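Local coordinates for malonyl CoA-ACP transacylase (Xanthomonas oryzae pv. oryzae, PDB 3K89), which probably catalyses transfer of the malonyl group from malonyl-CoA to holo-acyl carrier protein, releasing CoA and supplying malonyl-ACP, at residues L6-P11 with A275-G280; A136-E141 with P166-I171; Y63-L68 with R117-F122. All coordinates share one frame; numbering follows the deposited sequence.

Interaction 1 (L6-P11 with A275-G280); sequences LAFVFP and AECGPG
Phe8 and Val9 of strand 6-10 pair in parallel with Ala275 and Glu276 of strand 273-276, held by three backbone hydrogen bonds. Ala275 bridges Ala7 and Val9: its N donates to Ala7 O at 2.9 Å and its O accepts from Val9 N at 2.9 Å. Cys277 N closes on Val9 O at 2.8 Å. This last bond is almost straight (173° at the hydrogen) and continues the ladder one residue past the second strand.

Apolar contacts fill the face carrying Phe8 and Ala275. Ala275 CB lies over one face of the Phe8 ring, displaced toward its rim, in a CH-pi contact 3.8 Å from the ring centroid. Cys277 is wedged between two aromatic rings: its CB is 3.5 Å from Phe8 CD2 and 3.6 Å from Phe10 CE2. With SG anti to the backbone N (chi1 -170°), the sulfur stands at the edge of the Phe8 ring and oblique to that of Phe10, a sulfur-aromatic contact with each. The buried carbonyl O of Cys277 has no polar partner in the model.

Beyond the strands, the Pro11 and Pro279 rings cross at about a right angle, with Pro11 CG 3.8 Å from Pro279 CD. Gly278 lets the chain pass close to Pro11 CD. The carboxylate of Glu276, on the Val9 face, is held by Ser284 and the backbone N of Leu283 in helix 282-290.

Strand 6-10 is the middle strand of the five-stranded parallel sheet, core of the larger, alpha/beta-hydrolase-like subdomain of this family, and its Pro11 end leads toward the active-site cleft. Strand 86-92 lines its other edge, and 295-298 lies beyond 273-276. Helix 61-81 packs against Phe8 and Cys277 through Trp76, while Phe10 reaches helix 95-103.

Interaction 2 (A136-E141 with P166-I171); sequences AVLGAE and PGQIVI
Leu138 has CG anti to its carbonyl carbon (chi1 -55°), whereas Gln168 has CG anti to its backbone N (chi1 -174°) and an extended chain beyond; the two side chains consequently run side by side in the same direction. Leu138 CD1 rests against the aliphatic part of Gln168, 3.7 Å from CG; the two residues form a non-hydrogen-bonded antiparallel pair, both partly exposed. Ala136 and Val170 form the other such pair and share this face of the sheet, Ala136 CB lying 4.3 Å from Val170 CG2.

Between them, Val137 and Ile169 make the hydrogen-bonded pair and direct their side chains to the opposite face. Val137 N donates to Ile169 O at 2.8 Å, and Ile169 N to Val137 O at 3.1 Å. On the same side, Val137 CG2 approaches Ile171 CD1 loosely, at 4.5 Å.

Past the last pair both chains turn through glycines with positive phi, Gly139 and Gly167, whose CA atoms are 4.1 Å apart. Gly139 N donates to Gly167 O at 2.8 Å; the bond is nearly straight at the hydrogen, but the donor is tilted 32° from the carbonyl plane. Leu138 CA adds a CA-H...O contact to this same oxygen.

Strands 132-138 and 168-172 are neighbours inside the mixed sheet of the smaller, ferredoxin-like subdomain found in FabD enzymes, flanked by 193-195 and 158-165 respectively. Helix 142-152 packs on the Val137 and Ile169 face, with Val145 touching both Val137 and Ile171, while Leu286 of helix 282-290 meets Gln168 from the other.

Interaction 3 (Y63-L68 with R117-F122); sequences YTQPAL and RLRGQF
Pro66 and Arg117 mark the closest backbone approach of helices 61-81 and 109-126, their CA atoms 5.7 Å apart; the two segments run nearly antiparallel, at 157°, with axes 7.9 Å apart. The first helix is kinked at Pro66, whose N has no bond to the preceding turn. The Pro66 ring packs against the backbone of Arg117, Pro66 CD lying 4.1 Å from Arg117 N. At Gly120 the second helix presents no side chain, and Gln65 NE2 comes within 3.5 Å of its CA.

Gln65 and Arg119 carry the polar contact. The extended Arg119 chain, with CG anti to the backbone N, crosses the Gln65 side chain at about a right angle and brings NH1 to 2.8 Å from Gln65 OE1. This oxygen lies in the guanidinium plane, yet the donor stands 61° out of the amide's carbonyl plane. Thr61 OG1 accepts from Gln65 NE2 and so helps set the amide's rotation.

On the outer side, Tyr63 lies alongside Arg117, with CE1 over one face of the guanidinium, 3.5 Å from NH2, and the two planes 30° apart. Glu62 salt-bridges Arg117 NE.

Arg119 NH2 also bonds Ser94 OG, the predicted nucleophile, and Gln252. An arginine beside the active-site serine is typical of malonyl-CoA:ACP transacylases, where it binds the malonyl carboxylate; Arg119 probably does so here, with Gln65 as its second-shell support.

All three contacts have a side chain within about 10 Å of that of Ser94 in the predicted Ser94-His203 site. Interaction 3 is nearest: the Arg119 side chain lies about 3 Å from that of Ser94 and about 4 Å from that of His203. Interaction 1 reaches toward the site at the end of strand 6-10, with the Pro11 side chain about 9 Å from that of Ser94 and about 3 Å from a bound glycerol. In interaction 2 the Val170 side chain is about 8 Å from that of His203, and that of Gln168 about 5 Å from a bound glycerol. Interactions 1 and 3 touch, Pro279 CG packing 3.4 Å from Leu68 CD2; interaction 2 stands apart, its nearest atoms about 11 Å from interaction 1.

Interaction 1 (L6-P11 with A275-G280)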
ATOM      1  N   LEU A   6     -17.207   5.236   8.506  1.00 19.22           N
ATOM      2  CA  LEU A   6     -15.767   5.534   8.497  1.00 17.07           C
ATOM      3  C   LEU A   6     -14.912   4.339   8.063  1.00 15.91           C
ATOM      4  O   LEU A   6     -15.097   3.252   8.559  1.00 15.23           O
ATOM      5  CB  LEU A   6     -15.322   6.005   9.888  1.00 17.47           C
ATOM      6  CG  LEU A   6     -13.842   6.290  10.182  1.00 17.94           C
ATOM      7  CD1 LEU A   6     -13.319   7.521   9.443  1.00 18.93           C
ATOM      8  CD2 LEU A   6     -13.650   6.469  11.665  1.00 18.24           C
ATOM      9  N   ALA A   7     -13.973   4.555   7.142  1.00 14.46           N
ATOM     10  CA  ALA A   7     -12.964   3.531   6.847  1.00 13.58           C
ATOM     11  C   ALA A   7     -11.572   4.124   7.068  1.00 12.78           C
ATOM     12  O   ALA A   7     -11.389   5.344   7.014  1.00 12.49           O
ATOM     13  CB  ALA A   7     -13.091   3.022   5.415  1.00 13.79           C
ATOM     14  N   PHE A   8     -10.600   3.253   7.325  1.00 11.58           N
ATOM     15  CA  PHE A   8      -9.190   3.655   7.371  1.00 10.94           C
ATOM     16  C   PHE A   8      -8.491   2.957   6.213  1.00 10.79           C
ATOM     17  O   PHE A   8      -8.786   1.786   5.928  1.00 10.89           O
ATOM     18  CB  PHE A   8      -8.532   3.216   8.677  1.00 11.05           C
ATOM     19  CG  PHE A   8      -8.571   4.253   9.765  1.00 10.57           C
ATOM     20  CD1 PHE A   8      -9.731   4.995   9.998  1.00 12.55           C
ATOM     21  CD2 PHE A   8      -7.464   4.450  10.584  1.00 11.93           C
ATOM     22  CE1 PHE A   8      -9.757   5.946  11.023  1.00 13.98           C
ATOM     23  CE2 PHE A   8      -7.480   5.391  11.610  1.00 13.42           C
ATOM     24  CZ  PHE A   8      -8.632   6.142  11.827  1.00 13.27           C
ATOM     25  N   VAL A   9      -7.588   3.689   5.557  1.00  9.80           N
ATOM     26  CA  VAL A   9      -6.739   3.118   4.479  1.00  9.73           C
ATOM     27  C   VAL A   9      -5.278   3.335   4.844  1.00  9.61           C
ATOM     28  O   VAL A   9      -4.941   4.340   5.468  1.00 10.05           O
ATOM     29  CB  VAL A   9      -7.051   3.683   3.060  1.00 10.05           C
ATOM     30  CG1 VAL A   9      -8.481   3.302   2.614  1.00 11.30           C
ATOM     31  CG2 VAL A   9      -6.837   5.191   2.971  1.00  9.55           C
ATOM     32  N   PHE A  10      -4.413   2.397   4.435  1.00  9.42           N
ATOM     33  CA  PHE A  10      -3.008   2.450   4.834  1.00  9.17           C
ATOM     34  C   PHE A  10      -2.121   2.526   3.608  1.00  8.84           C
ATOM     35  O   PHE A  10      -2.324   1.779   2.653  1.00  8.81           O
ATOM     36  CB  PHE A  10      -2.664   1.213   5.672  1.00  8.62           C
ATOM     37  CG  PHE A  10      -3.514   1.086   6.913  1.00  9.27           C
ATOM     38  CD1 PHE A  10      -4.770   0.458   6.858  1.00 10.58           C
ATOM     39  CD2 PHE A  10      -3.078   1.644   8.118  1.00 11.95           C
ATOM     40  CE1 PHE A  10      -5.576   0.380   8.033  1.00  9.49           C
ATOM     41  CE2 PHE A  10      -3.854   1.552   9.289  1.00 11.43           C
ATOM     42  CZ  PHE A  10      -5.113   0.931   9.240  1.00  9.58           C
ATOM     43  N   PRO A  11      -1.156   3.459   3.619  1.00  9.27           N
ATOM     44  CA  PRO A  11      -0.319   3.680   2.438  1.00  9.46           C
ATOM     45  C   PRO A  11       0.781   2.646   2.232  1.00  9.63           C
ATOM     46  O   PRO A  11       1.141   1.906   3.143  1.00  9.68           O
ATOM     47  CB  PRO A  11       0.318   5.042   2.718  1.00 10.65           C
ATOM     48  CG  PRO A  11       0.443   5.063   4.199  1.00 10.94           C
ATOM     49  CD  PRO A  11      -0.838   4.406   4.704  1.00  9.80           C
ATOM     50  N   ALA A 275      -9.991   7.888   6.540  1.00 12.56           N
ATOM     51  CA  ALA A 275      -8.722   8.408   7.059  1.00 12.34           C
ATOM     52  C   ALA A 275      -7.570   7.684   6.399  1.00 12.56           C
ATOM     53  O   ALA A 275      -7.587   6.458   6.307  1.00 12.67           O
ATOM     54  CB  ALA A 275      -8.645   8.228   8.551  1.00 13.34           C
ATOM     55  N   GLU A 276      -6.556   8.441   5.977  1.00 11.49           N
ATOM     56  CA  GLU A 276      -5.311   7.838   5.512  1.00 11.00           C
ATOM     57  C   GLU A 276      -4.391   7.702   6.723  1.00 11.70           C
ATOM     58  O   GLU A 276      -3.849   8.699   7.240  1.00 12.01           O
ATOM     59  CB  GLU A 276      -4.684   8.676   4.386  1.00 11.45           C
ATOM     60  CG  GLU A 276      -3.410   8.030   3.807  1.00 10.85           C
ATOM     61  CD  GLU A 276      -2.979   8.612   2.470  1.00 12.50           C
ATOM     62  OE1 GLU A 276      -3.514   9.668   2.077  1.00 13.31           O
ATOM     63  OE2 GLU A 276      -2.142   7.987   1.793  1.00 11.30           O
ATOM     64  N   CYS A 277      -4.214   6.462   7.173  1.00 10.86           N
ATOM     65  CA  CYS A 277      -3.572   6.203   8.454  1.00 11.71           C
ATOM     66  C   CYS A 277      -2.110   5.824   8.253  1.00 11.79           C
ATOM     67  O   CYS A 277      -1.752   4.649   8.220  1.00 11.95           O
ATOM     68  CB  CYS A 277      -4.330   5.093   9.183  1.00 11.77           C
ATOM     69  SG  CYS A 277      -3.819   4.864  10.882  1.00 12.60           S
ATOM     70  N   GLY A 278      -1.258   6.833   8.122  1.00 11.30           N
ATOM     71  CA  GLY A 278       0.159   6.611   7.850  1.00 11.72           C
ATOM     72  C   GLY A 278       0.708   7.839   7.141  1.00 12.78           C
ATOM     73  O   GLY A 278       0.006   8.832   6.999  1.00 13.17           O
ATOM     74  N   PRO A 279       1.964   7.779   6.685  1.00 12.44           N
ATOM     75  CA  PRO A 279       2.612   8.956   6.101  1.00 12.79           C
ATOM     76  C   PRO A 279       2.078   9.349   4.728  1.00 12.86           C
ATOM     77  O   PRO A 279       1.557   8.511   3.992  1.00 12.07           O
ATOM     78  CB  PRO A 279       4.087   8.537   6.009  1.00 13.23           C
ATOM     79  CG  PRO A 279       4.039   7.095   5.883  1.00 14.95           C
ATOM     80  CD  PRO A 279       2.863   6.613   6.717  1.00 13.51           C
ATOM     81  N   GLY A 280       2.250  10.622   4.391  1.00 13.57           N
ATOM     82  CA  GLY A 280       1.884  11.141   3.070  1.00 14.11           C
ATOM     83  C   GLY A 280       0.394  11.398   2.919  1.00 14.75           C
ATOM     84  O   GLY A 280      -0.400  11.262   3.858  1.00 16.53           O
TER

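Interaction 2 (A136-E141 with P166-I171)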
ATOM      1  N   ALA A 136       4.030   5.442 -14.162  1.00 18.01           N
ATOM      2  CA  ALA A 136       2.689   5.974 -13.985  1.00 18.97           C
ATOM      3  C   ALA A 136       2.245   6.613 -15.292  1.00 19.69           C
ATOM      4  O   ALA A 136       3.025   7.327 -15.947  1.00 20.66           O
ATOM      5  CB  ALA A 136       2.666   6.989 -12.852  1.00 19.09           C
ATOM      6  N   VAL A 137       1.003   6.337 -15.677  1.00 20.18           N
ATOM      7  CA  VAL A 137       0.417   6.913 -16.884  1.00 21.00           C
ATOM      8  C   VAL A 137      -0.783   7.713 -16.405  1.00 22.09           C
ATOM      9  O   VAL A 137      -1.716   7.159 -15.783  1.00 22.03           O
ATOM     10  CB  VAL A 137      -0.000   5.839 -17.906  1.00 20.55           C
ATOM     11  CG1 VAL A 137      -0.567   6.477 -19.183  1.00 20.92           C
ATOM     12  CG2 VAL A 137       1.170   4.937 -18.245  1.00 21.03           C
ATOM     13  N   LEU A 138      -0.752   9.016 -16.683  1.00 23.23           N
ATOM     14  CA  LEU A 138      -1.711   9.960 -16.130  1.00 25.11           C
ATOM     15  C   LEU A 138      -2.619  10.524 -17.217  1.00 25.99           C
ATOM     16  O   LEU A 138      -2.151  10.875 -18.307  1.00 26.25           O
ATOM     17  CB  LEU A 138      -0.988  11.113 -15.410  1.00 25.27           C
ATOM     18  CG  LEU A 138       0.027  10.841 -14.281  1.00 26.60           C
ATOM     19  CD1 LEU A 138      -0.536   9.888 -13.231  1.00 28.96           C
ATOM     20  CD2 LEU A 138       1.360  10.318 -14.803  1.00 29.87           C
ATOM     21  N   GLY A 139      -3.912  10.578 -16.920  1.00 26.84           N
ATOM     22  CA  GLY A 139      -4.893  11.230 -17.790  1.00 28.25           C
ATOM     23  C   GLY A 139      -5.281  10.482 -19.050  1.00 29.24           C
ATOM     24  O   GLY A 139      -5.923  11.056 -19.936  1.00 30.04           O
ATOM     25  N   ALA A 140      -4.903   9.210 -19.144  1.00 29.56           N
ATOM     26  CA  ALA A 140      -5.284   8.373 -20.277  1.00 29.96           C
ATOM     27  C   ALA A 140      -6.500   7.531 -19.924  1.00 30.41           C
ATOM     28  O   ALA A 140      -6.874   7.423 -18.754  1.00 30.93           O
ATOM     29  CB  ALA A 140      -4.127   7.478 -20.699  1.00 29.88           C
ATOM     30  N   GLU A 141      -7.115   6.938 -20.941  1.00 30.93           N
ATOM     31  CA  GLU A 141      -8.193   5.986 -20.729  1.00 31.65           C
ATOM     32  C   GLU A 141      -7.580   4.627 -20.462  1.00 31.42           C
ATOM     33  O   GLU A 141      -6.572   4.274 -21.078  1.00 31.28           O
ATOM     34  CB  GLU A 141      -9.102   5.921 -21.956  1.00 32.31           C
ATOM     35  CG  GLU A 141      -9.684   7.270 -22.345  1.00 34.12           C
ATOM     36  CD  GLU A 141     -10.415   7.221 -23.661  1.00 37.26           C
ATOM     37  OE1 GLU A 141     -11.566   6.744 -23.678  1.00 37.65           O
ATOM     38  OE2 GLU A 141      -9.834   7.663 -24.675  1.00 39.80           O
ATOM     39  N   PRO A 166      -9.416   6.821 -11.812  1.00 20.07           N
ATOM     40  CA  PRO A 166      -9.592   7.130 -13.226  1.00 21.09           C
ATOM     41  C   PRO A 166      -8.482   8.105 -13.618  1.00 21.78           C
ATOM     42  O   PRO A 166      -8.173   9.028 -12.857  1.00 22.97           O
ATOM     43  CB  PRO A 166     -10.987   7.770 -13.272  1.00 21.60           C
ATOM     44  CG  PRO A 166     -11.688   7.202 -12.073  1.00 21.87           C
ATOM     45  CD  PRO A 166     -10.625   7.092 -11.019  1.00 20.51           C
ATOM     46  N   GLY A 167      -7.806   7.844 -14.732  1.00 22.87           N
ATOM     47  CA  GLY A 167      -6.679   8.694 -15.137  1.00 23.30           C
ATOM     48  C   GLY A 167      -5.367   8.521 -14.373  1.00 23.03           C
ATOM     49  O   GLY A 167      -4.459   9.362 -14.486  1.00 23.91           O
ATOM     50  N   GLN A 168      -5.262   7.464 -13.560  1.00 21.88           N
ATOM     51  CA  GLN A 168      -3.954   7.015 -13.079  1.00 20.70           C
ATOM     52  C   GLN A 168      -3.849   5.496 -13.079  1.00 19.49           C
ATOM     53  O   GLN A 168      -4.526   4.813 -12.306  1.00 18.83           O
ATOM     54  CB  GLN A 168      -3.557   7.560 -11.694  1.00 21.01           C
ATOM     55  CG  GLN A 168      -2.093   7.118 -11.389  1.00 21.66           C
ATOM     56  CD  GLN A 168      -1.548   7.479 -10.014  1.00 23.61           C
ATOM     57  OE1 GLN A 168      -1.727   8.599  -9.510  1.00 25.51           O
ATOM     58  NE2 GLN A 168      -0.823   6.534  -9.424  1.00 20.00           N
ATOM     59  N   ILE A 169      -3.004   4.982 -13.961  1.00 18.16           N
ATOM     60  CA  ILE A 169      -2.660   3.562 -13.973  1.00 18.35           C
ATOM     61  C   ILE A 169      -1.157   3.468 -13.908  1.00 16.94           C
ATOM     62  O   ILE A 169      -0.439   4.244 -14.556  1.00 17.01           O
ATOM     63  CB  ILE A 169      -3.149   2.834 -15.246  1.00 18.03           C
ATOM     64  CG1 ILE A 169      -4.665   2.809 -15.324  1.00 21.26           C
ATOM     65  CG2 ILE A 169      -2.620   1.404 -15.304  1.00 20.00           C
ATOM     66  CD1 ILE A 169      -5.144   2.088 -16.577  1.00 24.58           C
ATOM     67  N   VAL A 170      -0.669   2.538 -13.101  1.00 15.21           N
ATOM     68  CA  VAL A 170       0.744   2.247 -13.099  1.00 13.74           C
ATOM     69  C   VAL A 170       0.921   0.944 -13.863  1.00 13.74           C
ATOM     70  O   VAL A 170       0.227  -0.042 -13.605  1.00 12.74           O
ATOM     71  CB  VAL A 170       1.289   2.138 -11.654  1.00 13.62           C
ATOM     72  CG1 VAL A 170       2.769   1.715 -11.654  1.00 13.56           C
ATOM     73  CG2 VAL A 170       1.129   3.456 -10.946  1.00 13.52           C
ATOM     74  N   ILE A 171       1.839   0.949 -14.825  1.00 12.63           N
ATOM     75  CA  ILE A 171       2.204  -0.267 -15.548  1.00 12.60           C
ATOM     76  C   ILE A 171       3.565  -0.750 -15.074  1.00 12.62           C
ATOM     77  O   ILE A 171       4.327   0.026 -14.508  1.00 13.31           O
ATOM     78  CB  ILE A 171       2.224  -0.058 -17.095  1.00 12.45           C
ATOM     79  CG1 ILE A 171       3.313   0.939 -17.517  1.00 13.71           C
ATOM     80  CG2 ILE A 171       0.850   0.420 -17.584  1.00 13.67           C
ATOM     81  CD1 ILE A 171       3.389   1.129 -19.048  1.00 14.90           C
TER

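Interaction 3 (Y63-L68 with R117-F122)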
ATOM      1  N   TYR A  63      13.169  -2.647   3.058  1.00 11.89           N
ATOM      2  CA  TYR A  63      13.150  -1.738   4.203  1.00 11.96           C
ATOM      3  C   TYR A  63      11.944  -0.816   4.205  1.00 12.31           C
ATOM      4  O   TYR A  63      11.379  -0.560   5.265  1.00 11.84           O
ATOM      5  CB  TYR A  63      14.449  -0.916   4.294  1.00 11.85           C
ATOM      6  CG  TYR A  63      15.672  -1.810   4.349  1.00 13.87           C
ATOM      7  CD1 TYR A  63      15.935  -2.590   5.483  1.00 17.07           C
ATOM      8  CD2 TYR A  63      16.530  -1.920   3.257  1.00 16.88           C
ATOM      9  CE1 TYR A  63      17.036  -3.448   5.542  1.00 17.80           C
ATOM     10  CE2 TYR A  63      17.644  -2.785   3.306  1.00 17.88           C
ATOM     11  CZ  TYR A  63      17.875  -3.537   4.454  1.00 19.71           C
ATOM     12  OH  TYR A  63      18.949  -4.383   4.539  1.00 22.34           O
ATOM     13  N   THR A  64      11.561  -0.302   3.039  1.00 12.02           N
ATOM     14  CA  THR A  64      10.405   0.603   2.984  1.00 12.11           C
ATOM     15  C   THR A  64       9.179  -0.065   3.571  1.00 11.35           C
ATOM     16  O   THR A  64       8.397   0.581   4.274  1.00 11.56           O
ATOM     17  CB  THR A  64      10.048   1.005   1.546  1.00 12.38           C
ATOM     18  OG1 THR A  64      11.256   1.214   0.810  1.00 13.50           O
ATOM     19  CG2 THR A  64       9.213   2.265   1.531  1.00 14.11           C
ATOM     20  N   GLN A  65       9.000  -1.341   3.248  1.00 10.29           N
ATOM     21  CA  GLN A  65       7.772  -2.056   3.622  1.00  9.54           C
ATOM     22  C   GLN A  65       7.593  -2.154   5.148  1.00  9.96           C
ATOM     23  O   GLN A  65       6.582  -1.698   5.649  1.00  9.18           O
ATOM     24  CB  GLN A  65       7.693  -3.426   2.940  1.00  9.89           C
ATOM     25  CG  GLN A  65       7.394  -3.288   1.438  1.00  9.77           C
ATOM     26  CD  GLN A  65       7.128  -4.620   0.798  1.00  9.79           C
ATOM     27  OE1 GLN A  65       6.396  -5.465   1.339  1.00 10.25           O
ATOM     28  NE2 GLN A  65       7.705  -4.822  -0.385  1.00 11.50           N
ATOM     29  N   PRO A  66       8.578  -2.705   5.888  1.00  9.85           N
ATOM     30  CA  PRO A  66       8.377  -2.689   7.357  1.00 10.02           C
ATOM     31  C   PRO A  66       8.344  -1.282   7.962  1.00 10.00           C
ATOM     32  O   PRO A  66       7.651  -1.041   8.962  1.00  9.41           O
ATOM     33  CB  PRO A  66       9.582  -3.489   7.890  1.00  9.72           C
ATOM     34  CG  PRO A  66      10.641  -3.397   6.776  1.00 10.35           C
ATOM     35  CD  PRO A  66       9.829  -3.387   5.496  1.00 10.74           C
ATOM     36  N   ALA A  67       9.074  -0.346   7.374  1.00  9.88           N
ATOM     37  CA  ALA A  67       9.027   1.035   7.845  1.00 10.03           C
ATOM     38  C   ALA A  67       7.628   1.661   7.702  1.00  9.96           C
ATOM     39  O   ALA A  67       7.138   2.299   8.638  1.00 10.31           O
ATOM     40  CB  ALA A  67      10.078   1.869   7.121  1.00 10.67           C
ATOM     41  N   LEU A  68       6.990   1.450   6.549  1.00  9.97           N
ATOM     42  CA  LEU A  68       5.646   1.953   6.316  1.00  9.58           C
ATOM     43  C   LEU A  68       4.594   1.192   7.097  1.00  9.31           C
ATOM     44  O   LEU A  68       3.575   1.765   7.489  1.00 10.07           O
ATOM     45  CB  LEU A  68       5.299   1.878   4.834  1.00  9.20           C
ATOM     46  CG  LEU A  68       5.960   2.985   4.017  1.00 10.57           C
ATOM     47  CD1 LEU A  68       5.634   2.727   2.562  1.00 11.18           C
ATOM     48  CD2 LEU A  68       5.455   4.354   4.466  1.00 10.31           C
ATOM     49  N   ARG A 117       9.215  -7.481   5.569  1.00 11.61           N
ATOM     50  CA  ARG A 117      10.650  -7.498   5.249  1.00 12.60           C
ATOM     51  C   ARG A 117      10.932  -8.666   4.283  1.00 12.61           C
ATOM     52  O   ARG A 117      11.605  -8.473   3.255  1.00 12.90           O
ATOM     53  CB  ARG A 117      11.512  -7.603   6.518  1.00 12.90           C
ATOM     54  CG  ARG A 117      13.025  -7.769   6.224  1.00 15.86           C
ATOM     55  CD  ARG A 117      13.790  -6.505   6.483  1.00 19.27           C
ATOM     56  NE  ARG A 117      15.174  -6.565   5.982  1.00 20.34           N
ATOM     57  CZ  ARG A 117      16.247  -6.871   6.715  1.00 19.52           C
ATOM     58  NH1 ARG A 117      16.137  -7.169   8.005  1.00 20.93           N
ATOM     59  NH2 ARG A 117      17.453  -6.880   6.137  1.00 20.52           N
ATOM     60  N   LEU A 118      10.389  -9.845   4.589  1.00 12.26           N
ATOM     61  CA  LEU A 118      10.522 -11.012   3.702  1.00 12.46           C
ATOM     62  C   LEU A 118       9.866 -10.746   2.355  1.00 12.56           C
ATOM     63  O   LEU A 118      10.455 -11.031   1.309  1.00 12.49           O
ATOM     64  CB  LEU A 118       9.940 -12.281   4.324  1.00 13.06           C
ATOM     65  CG  LEU A 118      10.655 -12.859   5.541  1.00 15.05           C
ATOM     66  CD1 LEU A 118       9.930 -14.117   5.986  1.00 15.81           C
ATOM     67  CD2 LEU A 118      12.132 -13.153   5.239  1.00 16.73           C
ATOM     68  N   ARG A 119       8.660 -10.165   2.373  1.00 11.51           N
ATOM     69  CA  ARG A 119       7.963  -9.843   1.122  1.00 11.00           C
ATOM     70  C   ARG A 119       8.836  -8.978   0.202  1.00 11.35           C
ATOM     71  O   ARG A 119       9.020  -9.305  -0.982  1.00 11.93           O
ATOM     72  CB  ARG A 119       6.619  -9.137   1.425  1.00 10.54           C
ATOM     73  CG  ARG A 119       5.762  -8.789   0.190  1.00 10.42           C
ATOM     74  CD  ARG A 119       4.411  -8.256   0.678  1.00  9.84           C
ATOM     75  NE  ARG A 119       3.502  -7.827  -0.399  1.00  8.52           N
ATOM     76  CZ  ARG A 119       3.467  -6.600  -0.925  1.00  8.55           C
ATOM     77  NH1 ARG A 119       4.340  -5.678  -0.535  1.00  8.89           N
ATOM     78  NH2 ARG A 119       2.552  -6.296  -1.860  1.00  9.97           N
ATOM     79  N   GLY A 120       9.411  -7.912   0.746  1.00 10.86           N
ATOM     80  CA  GLY A 120      10.320  -7.051  -0.001  1.00 11.61           C
ATOM     81  C   GLY A 120      11.539  -7.798  -0.506  1.00 12.53           C
ATOM     82  O   GLY A 120      11.929  -7.612  -1.645  1.00 13.22           O
ATOM     83  N   GLN A 121      12.115  -8.656   0.333  1.00 13.38           N
ATOM     84  CA  GLN A 121      13.282  -9.455  -0.093  1.00 13.91           C
ATOM     85  C   GLN A 121      12.964 -10.364  -1.275  1.00 14.14           C
ATOM     86  O   GLN A 121      13.731 -10.441  -2.250  1.00 14.06           O
ATOM     87  CB  GLN A 121      13.844 -10.267   1.084  1.00 13.95           C
ATOM     88  CG  GLN A 121      14.586  -9.400   2.091  1.00 16.02           C
ATOM     89  CD  GLN A 121      15.052 -10.168   3.340  1.00 18.58           C
ATOM     90  OE1 GLN A 121      14.657 -11.310   3.576  1.00 22.02           O
ATOM     91  NE2 GLN A 121      15.896  -9.522   4.144  1.00 20.32           N
ATOM     92  N   PHE A 122      11.832 -11.054  -1.202  1.00 13.17           N
ATOM     93  CA  PHE A 122      11.457 -11.983  -2.260  1.00 13.80           C
ATOM     94  C   PHE A 122      11.216 -11.209  -3.544  1.00 13.82           C
ATOM     95  O   PHE A 122      11.619 -11.664  -4.621  1.00 14.04           O
ATOM     96  CB  PHE A 122      10.196 -12.785  -1.919  1.00 13.70           C
ATOM     97  CG  PHE A 122      10.307 -13.636  -0.668  1.00 15.28           C
ATOM     98  CD1 PHE A 122      11.526 -14.195  -0.285  1.00 18.22           C
ATOM     99  CD2 PHE A 122       9.173 -13.915   0.092  1.00 17.82           C
ATOM    100  CE1 PHE A 122      11.608 -14.987   0.874  1.00 19.89           C
ATOM    101  CE2 PHE A 122       9.244 -14.709   1.238  1.00 17.75           C
ATOM    102  CZ  PHE A 122      10.458 -15.247   1.624  1.00 18.33           C
TER